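Local coordinates for methyl-accepting chemotaxis protein, putative (Geobacter sulfurreducens, PDB 3OOV), which probably senses a signal, perhaps through its GAF domain, and passes it on in bacterial chemotaxis, at the interface of chains A and B. Residues are numbered along the deposited sequence; one frame, centred on the assembly and turned at random. Chains: chain A/B, Methyl-accepting chemotaxis protein, putative.

The interface of chains A and B. Residues chain A 88, 93-95, 98; chain B 81-84.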
ATOM      1  N   ILE A  88       0.516   0.178  -9.066  1.00 17.17           N
ATOM      2  CA  ILE A  88       1.368  -0.565  -9.975  1.00 18.10           C
ATOM      3  C   ILE A  88       1.635   0.338 -11.187  1.00 19.36           C
ATOM      4  O   ILE A  88       0.781   0.517 -12.051  1.00 18.83           O
ATOM      5  CB  ILE A  88       0.732  -1.924 -10.406  1.00 17.72           C
ATOM      6  CG1 ILE A  88       0.363  -2.785  -9.161  1.00 18.39           C
ATOM      7  CG2 ILE A  88       1.701  -2.748 -11.310  1.00 15.90           C
ATOM      8  CD1 ILE A  88       1.555  -3.349  -8.435  1.00 19.72           C
ATOM      9  N   ALA A  93       7.621  -4.319 -14.175  1.00 21.45           N
ATOM     10  CA  ALA A  93       8.683  -4.063 -13.207  1.00 22.75           C
ATOM     11  C   ALA A  93       8.466  -4.821 -11.873  1.00 23.64           C
ATOM     12  O   ALA A  93       9.245  -4.628 -10.940  1.00 24.64           O
ATOM     13  CB  ALA A  93       8.811  -2.513 -12.904  1.00 21.50           C
ATOM     14  N   TYR A  94       7.377  -5.602 -11.773  1.00 22.99           N
ATOM     15  CA  TYR A  94       7.026  -6.323 -10.556  1.00 21.39           C
ATOM     16  C   TYR A  94       7.204  -7.822 -10.752  1.00 21.99           C
ATOM     17  O   TYR A  94       7.267  -8.278 -11.859  1.00 19.79           O
ATOM     18  CB  TYR A  94       5.571  -5.959 -10.097  1.00 20.96           C
ATOM     19  CG  TYR A  94       5.523  -4.542  -9.572  1.00 19.49           C
ATOM     20  CD1 TYR A  94       5.785  -4.222  -8.220  1.00 13.56           C
ATOM     21  CD2 TYR A  94       5.349  -3.489 -10.459  1.00 17.33           C
ATOM     22  CE1 TYR A  94       5.771  -2.885  -7.801  1.00 12.06           C
ATOM     23  CE2 TYR A  94       5.355  -2.242 -10.044  1.00 14.12           C
ATOM     24  CZ  TYR A  94       5.593  -1.932  -8.727  1.00 15.92           C
ATOM     25  OH  TYR A  94       5.573  -0.590  -8.420  1.00 20.35           O
ATOM     26  N   PRO A  95       7.279  -8.599  -9.641  1.00 23.66           N
ATOM     27  CA  PRO A  95       7.396 -10.066  -9.771  1.00 24.68           C
ATOM     28  C   PRO A  95       6.250 -10.636 -10.588  1.00 25.90           C
ATOM     29  O   PRO A  95       5.153 -10.035 -10.664  1.00 25.39           O
ATOM     30  CB  PRO A  95       7.286 -10.581  -8.332  1.00 24.58           C
ATOM     31  CG  PRO A  95       7.578  -9.389  -7.433  1.00 24.98           C
ATOM     32  CD  PRO A  95       7.162  -8.153  -8.233  1.00 23.76           C
ATOM     33  N   PHE A  98       2.471 -10.983  -9.993  1.00 24.65           N
ATOM     34  CA  PHE A  98       1.585  -9.830 -10.088  1.00 22.97           C
ATOM     35  C   PHE A  98       0.690  -9.907 -11.320  1.00 22.62           C
ATOM     36  O   PHE A  98      -0.426  -9.409 -11.265  1.00 22.27           O
ATOM     37  CB  PHE A  98       2.316  -8.481 -10.077  1.00 22.06           C
ATOM     38  CG  PHE A  98       2.760  -8.028  -8.705  1.00 24.83           C
ATOM     39  CD1 PHE A  98       3.271  -8.929  -7.787  1.00 27.10           C
ATOM     40  CD2 PHE A  98       2.707  -6.677  -8.351  1.00 26.12           C
ATOM     41  CE1 PHE A  98       3.669  -8.495  -6.530  1.00 30.16           C
ATOM     42  CE2 PHE A  98       3.139  -6.232  -7.112  1.00 26.91           C
ATOM     43  CZ  PHE A  98       3.608  -7.139  -6.199  1.00 26.71           C
TER
ATOM     44  N   THR B  81      10.066  -6.937  -1.471  1.00 24.40           N
ATOM     45  CA  THR B  81       9.731  -7.651  -2.666  1.00 25.23           C
ATOM     46  C   THR B  81       8.817  -6.811  -3.563  1.00 24.45           C
ATOM     47  O   THR B  81       9.043  -6.797  -4.760  1.00 25.11           O
ATOM     48  CB  THR B  81       9.127  -9.035  -2.353  1.00 24.86           C
ATOM     49  OG1 THR B  81      10.042  -9.727  -1.485  1.00 30.52           O
ATOM     50  CG2 THR B  81       8.958  -9.861  -3.647  1.00 26.79           C
ATOM     51  N   ASP B  82       7.843  -6.095  -2.999  1.00 24.41           N
ATOM     52  CA  ASP B  82       6.803  -5.513  -3.853  1.00 26.24           C
ATOM     53  C   ASP B  82       6.774  -4.023  -3.939  1.00 25.86           C
ATOM     54  O   ASP B  82       5.974  -3.478  -4.696  1.00 25.13           O
ATOM     55  CB  ASP B  82       5.374  -6.085  -3.691  1.00 26.71           C
ATOM     56  CG  ASP B  82       4.851  -6.122  -2.290  1.00 32.22           C
ATOM     57  OD1 ASP B  82       4.783  -5.101  -1.531  1.00 35.01           O
ATOM     58  OD2 ASP B  82       4.391  -7.245  -1.971  1.00 41.69           O
ATOM     59  N   ARG B  83       7.626  -3.393  -3.126  1.00 24.80           N
ATOM     60  CA  ARG B  83       7.729  -1.925  -3.046  1.00 25.96           C
ATOM     61  C   ARG B  83       6.410  -1.210  -2.791  1.00 24.60           C
ATOM     62  O   ARG B  83       6.194  -0.096  -3.247  1.00 26.89           O
ATOM     63  CB  ARG B  83       8.455  -1.323  -4.270  1.00 25.63           C
ATOM     64  CG  ARG B  83       9.631  -2.114  -4.690  1.00 28.67           C
ATOM     65  CD  ARG B  83      10.332  -1.458  -5.893  1.00 31.83           C
ATOM     66  NE  ARG B  83       9.645  -1.627  -7.181  1.00 29.95           N
ATOM     67  CZ  ARG B  83       9.712  -2.729  -7.927  1.00 34.47           C
ATOM     68  NH1 ARG B  83      10.392  -3.802  -7.499  1.00 35.05           N
ATOM     69  NH2 ARG B  83       9.094  -2.765  -9.107  1.00 36.75           N
ATOM     70  N   GLN B  84       5.540  -1.803  -2.001  1.00 23.19           N
ATOM     71  CA  GLN B  84       4.346  -1.110  -1.605  1.00 20.77           C
ATOM     72  C   GLN B  84       4.541  -0.550  -0.207  1.00 21.82           C
ATOM     73  O   GLN B  84       5.371  -1.052   0.556  1.00 22.76           O
ATOM     74  CB  GLN B  84       3.125  -2.093  -1.645  1.00 20.43           C
ATOM     75  CG  GLN B  84       2.816  -2.732  -2.987  1.00 18.82           C
ATOM     76  CD  GLN B  84       2.654  -1.713  -4.109  1.00 16.12           C
ATOM     77  OE1 GLN B  84       1.816  -0.829  -4.042  1.00 11.77           O
ATOM     78  NE2 GLN B  84       3.505  -1.796  -5.093  1.00 16.11           N
TER
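B:Arg83 reaches across the two-fold interface and lays its guanidinium group over the ring of A:Tyr94, the two residues that bury most surface in this patch. NH2 stands above the middle of the ring, 3.6 Å from its centroid, in a cation-pi contact, and the two planes are only 25° apart. The same nitrogen donates a hydrogen bond to the backbone O of A:Ala93, at 2.6 Å from NH2. The bond is nearly straight at the hydrogen and lies in the guanidinium plane, but it meets the carbonyl from above its plane. Arginine suits this place because one flat, cationic group can cover an aromatic face and still point an N-H at a neighbouring carbonyl; a bend at chi3 (-75°) turns the end of the long chain over the ring.

The tyrosine ring is held from both sides, since CD1 of A:Ile88, from its own chain, packs under the centre of the opposite face. At its rim, CE1 lies 3.2 Å from the backbone O of B:Asp82, which sits in the ring plane, where the slightly positive C-H edge of an aromatic ring can face an oxygen. That oxygen also accepts a hydrogen bond from NE2 of B:Gln84, whose folded side chain curls back towards the end of helix 74-82. The amide thereby caps a carbonyl near the helix end and borders the tyrosine, its plane turned 55° from the ring.

A:Pro95, third in buried surface, sets its compact, rigid ring beside B:Thr81, with CG 4.1 Å from the methyl CG2. It also covers one face of A:Phe98 with CD, towards the rim. The interface may join two subunits of a dimer, though the crystal alone does not establish this. A:Phe98, one face against that proline, directs the outer ring carbon CZ at the methylene CB of B:Asp82, 3.2 Å away; an apolar ring suits the aliphatic part of the aspartate.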